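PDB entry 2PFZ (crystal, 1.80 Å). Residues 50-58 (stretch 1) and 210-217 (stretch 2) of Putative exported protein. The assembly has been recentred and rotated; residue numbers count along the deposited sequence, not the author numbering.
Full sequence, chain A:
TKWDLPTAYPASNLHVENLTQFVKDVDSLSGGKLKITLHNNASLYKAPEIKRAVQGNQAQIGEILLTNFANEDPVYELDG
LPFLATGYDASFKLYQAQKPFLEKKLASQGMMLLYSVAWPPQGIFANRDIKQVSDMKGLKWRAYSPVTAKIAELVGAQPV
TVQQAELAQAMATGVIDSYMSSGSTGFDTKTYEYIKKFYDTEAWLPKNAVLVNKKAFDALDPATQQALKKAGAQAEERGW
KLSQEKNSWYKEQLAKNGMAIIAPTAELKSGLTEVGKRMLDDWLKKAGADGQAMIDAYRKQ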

# COMPACT_ATOMS: atom_id res chain seq x y z
N ILE A 50 4.35 12.77 0.28
CA ILE A 50 3.16 13.10 -0.54
C ILE A 50 1.99 13.64 0.31
O ILE A 50 1.28 14.58 -0.10
CB ILE A 50 2.78 11.96 -1.54
CG1 ILE A 50 3.88 11.80 -2.61
CG2 ILE A 50 1.42 12.22 -2.21
CD1 ILE A 50 3.77 10.53 -3.44
N LYS A 51 1.81 13.10 1.52
CA LYS A 51 0.68 13.52 2.35
C LYS A 51 0.86 14.99 2.75
O LYS A 51 -0.09 15.77 2.66
CB LYS A 51 0.47 12.65 3.60
CG LYS A 51 -0.84 12.98 4.41
CD LYS A 51 -0.85 12.24 5.80
CE LYS A 51 -0.55 13.26 6.95
NZ LYS A 51 0.30 14.48 6.49
N ARG A 52 2.08 15.35 3.16
CA ARG A 52 2.39 16.75 3.50
C ARG A 52 2.25 17.67 2.28
O ARG A 52 1.77 18.80 2.41
CB ARG A 52 3.81 16.84 4.10
CG ARG A 52 4.24 18.22 4.60
CD ARG A 52 4.92 19.06 3.50
NE ARG A 52 6.19 18.49 3.05
CZ ARG A 52 6.67 18.60 1.81
NH1 ARG A 52 5.97 19.25 0.89
NH2 ARG A 52 7.84 18.04 1.49
N ALA A 53 2.65 17.18 1.10
CA ALA A 53 2.49 17.95 -0.14
C ALA A 53 1.03 18.30 -0.43
O ALA A 53 0.72 19.43 -0.79
CB ALA A 53 3.12 17.20 -1.30
N VAL A 54 0.12 17.34 -0.24
CA VAL A 54 -1.31 17.57 -0.45
C VAL A 54 -1.91 18.38 0.73
O VAL A 54 -2.77 19.22 0.52
CB VAL A 54 -2.10 16.23 -0.63
CG1 VAL A 54 -3.61 16.49 -0.72
CG2 VAL A 54 -1.61 15.49 -1.87
N GLN A 55 -1.45 18.14 1.96
CA GLN A 55 -1.92 18.90 3.10
C GLN A 55 -1.70 20.40 2.92
O GLN A 55 -2.58 21.21 3.29
CB GLN A 55 -1.23 18.44 4.38
CG GLN A 55 -1.82 19.09 5.61
CD GLN A 55 -1.16 18.64 6.88
OE1 GLN A 55 -1.48 19.16 7.95
NE2 GLN A 55 -0.25 17.67 6.79
N GLY A 56 -0.55 20.77 2.38
CA GLY A 56 -0.17 22.19 2.23
C GLY A 56 -0.69 22.74 0.92
O GLY A 56 -0.43 23.92 0.57
N ASN A 57 -1.45 21.92 0.19
CA ASN A 57 -1.89 22.26 -1.15
C ASN A 57 -0.74 22.60 -2.10
O ASN A 57 -0.93 23.40 -3.04
CB ASN A 57 -2.92 23.40 -1.16
CG ASN A 57 -3.76 23.40 -2.42
OD1 ASN A 57 -4.00 22.35 -3.01
ND2 ASN A 57 -4.23 24.60 -2.85
N GLN A 58 0.44 22.01 -1.88
CA GLN A 58 1.52 22.11 -2.90
C GLN A 58 1.17 21.25 -4.12
O GLN A 58 1.44 21.63 -5.29
CB GLN A 58 2.89 21.71 -2.33
CG GLN A 58 3.39 22.57 -1.17
CD GLN A 58 4.78 22.16 -0.69
OE1 GLN A 58 5.65 21.74 -1.48
NE2 GLN A 58 5.00 22.29 0.61
N VAL A 210 -5.69 7.84 -2.62
CA VAL A 210 -5.56 9.11 -3.33
C VAL A 210 -6.29 10.16 -2.50
O VAL A 210 -7.49 10.04 -2.24
CB VAL A 210 -6.13 9.00 -4.75
CG1 VAL A 210 -6.17 10.39 -5.42
CG2 VAL A 210 -5.26 8.03 -5.57
N LEU A 211 -5.52 11.16 -2.06
CA LEU A 211 -5.99 12.22 -1.18
C LEU A 211 -6.14 13.48 -1.99
O LEU A 211 -5.41 13.68 -2.95
CB LEU A 211 -4.98 12.50 -0.07
CG LEU A 211 -4.37 11.32 0.70
CD1 LEU A 211 -3.50 11.89 1.84
CD2 LEU A 211 -5.45 10.39 1.25
N VAL A 212 -7.08 14.31 -1.58
CA VAL A 212 -7.38 15.58 -2.25
C VAL A 212 -7.37 16.68 -1.20
O VAL A 212 -7.93 16.53 -0.09
CB VAL A 212 -8.77 15.52 -2.96
CG1 VAL A 212 -9.15 16.89 -3.53
CG2 VAL A 212 -8.77 14.51 -4.09
N ASN A 213 -6.73 17.80 -1.53
CA ASN A 213 -6.81 18.99 -0.69
C ASN A 213 -8.22 19.63 -0.74
O ASN A 213 -8.72 19.96 -1.83
CB ASN A 213 -5.74 20.02 -1.10
CG ASN A 213 -5.77 21.25 -0.23
OD1 ASN A 213 -6.53 22.20 -0.48
ND2 ASN A 213 -4.93 21.26 0.81
N LYS A 214 -8.86 19.79 0.43
CA LYS A 214 -10.25 20.30 0.49
C LYS A 214 -10.39 21.68 -0.16
O LYS A 214 -11.34 21.94 -0.91
CB LYS A 214 -10.74 20.42 1.95
CG LYS A 214 -10.74 19.15 2.76
CD LYS A 214 -12.11 18.46 2.75
CE LYS A 214 -12.32 17.51 3.93
NZ LYS A 214 -13.81 17.09 3.94
N LYS A 215 -9.45 22.57 0.14
CA LYS A 215 -9.48 23.93 -0.45
C LYS A 215 -9.41 23.88 -1.98
O LYS A 215 -10.14 24.60 -2.66
CB LYS A 215 -8.34 24.79 0.11
CG LYS A 215 -8.60 25.32 1.50
CD LYS A 215 -7.56 26.39 1.83
CE LYS A 215 -7.50 26.65 3.33
NZ LYS A 215 -6.36 27.56 3.65
N ALA A 216 -8.56 23.00 -2.51
CA ALA A 216 -8.43 22.83 -3.96
C ALA A 216 -9.73 22.28 -4.56
O ALA A 216 -10.16 22.69 -5.64
CB ALA A 216 -7.26 21.92 -4.29
N PHE A 217 -10.34 21.33 -3.85
CA PHE A 217 -11.60 20.71 -4.28
C PHE A 217 -12.72 21.78 -4.35
O PHE A 217 -13.48 21.85 -5.34
CB PHE A 217 -11.95 19.60 -3.30
CG PHE A 217 -13.24 18.90 -3.61
CD1 PHE A 217 -13.29 17.93 -4.61
CD2 PHE A 217 -14.40 19.21 -2.90
CE1 PHE A 217 -14.50 17.28 -4.93
CE2 PHE A 217 -15.61 18.56 -3.18
CZ PHE A 217 -15.65 17.58 -4.20

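The contact is small and is built round Asn213, Val54 and Leu211. It brings the end of one helix against the end of a strand, at the point where that strand gives way to a second helix. The helix 50-55 and the strand 210-213 run in roughly the same direction, at 25°, with their axes 8.0 Å apart at closest approach. The backbones come nearest at Val54 and Asn213, where the CA atoms are 5.7 Å apart.

Asn213 covers the most surface and donates a hydrogen bond across the contact. Its CA-to-CB bond points toward the helix, and chi1 is t. ND2 of Asn213 donates to O of Val54 at 3.0 Å, with an angle of 153°. The other end of the same amide works within its own stretch. Asn213 is the N-cap of the helix that begins at Lys214, and its OD1 accepts from N of Ala216 at 3.0 Å. Asparagine suits this place because one short side chain carries both a donor and an acceptor. One amide thus caps the start of one helix and binds the last turn of another. O of Val54 also accepts from N of Asn57 at 3.0 Å, within a Schellman motif. This oxygen therefore receives both a backbone and a side-chain donor.

Val54 makes apolar contact beside this bond. It is buried, its CA-to-CB bond points toward the strand, and chi1 is t. CG1 of Val54 lies 3.8 Å from C of Val212, and CG1 of Val54 is 4.3 Å from CB of Leu211. The methyl group thus packs on strand backbone as well as on side chain. A compact branched residue fits here, where the backbones are close.

Leu211 points the same way as Asn213, toward the helix, as expected for alternate residues of a strand. Val212, between them, points away. CD1 of Leu211 reaches CG of Lys51 at 3.9 Å. The lysine offers the aliphatic part of its chain to this contact, while its end leads away.

Asn57 closes the contact beyond the helix. It has left helical geometry with a positive phi of 56°, a conformation that asparagine tolerates better than most residues. Its side chain points toward stretch 2. OD1 of Asn57 lies 3.5 Å from CB of Ala216, and OD1 of Asn57 is also 3.5 Å from CG of Asn213. These are packing contacts. The small Ala216 presents just a methyl group to Asn57.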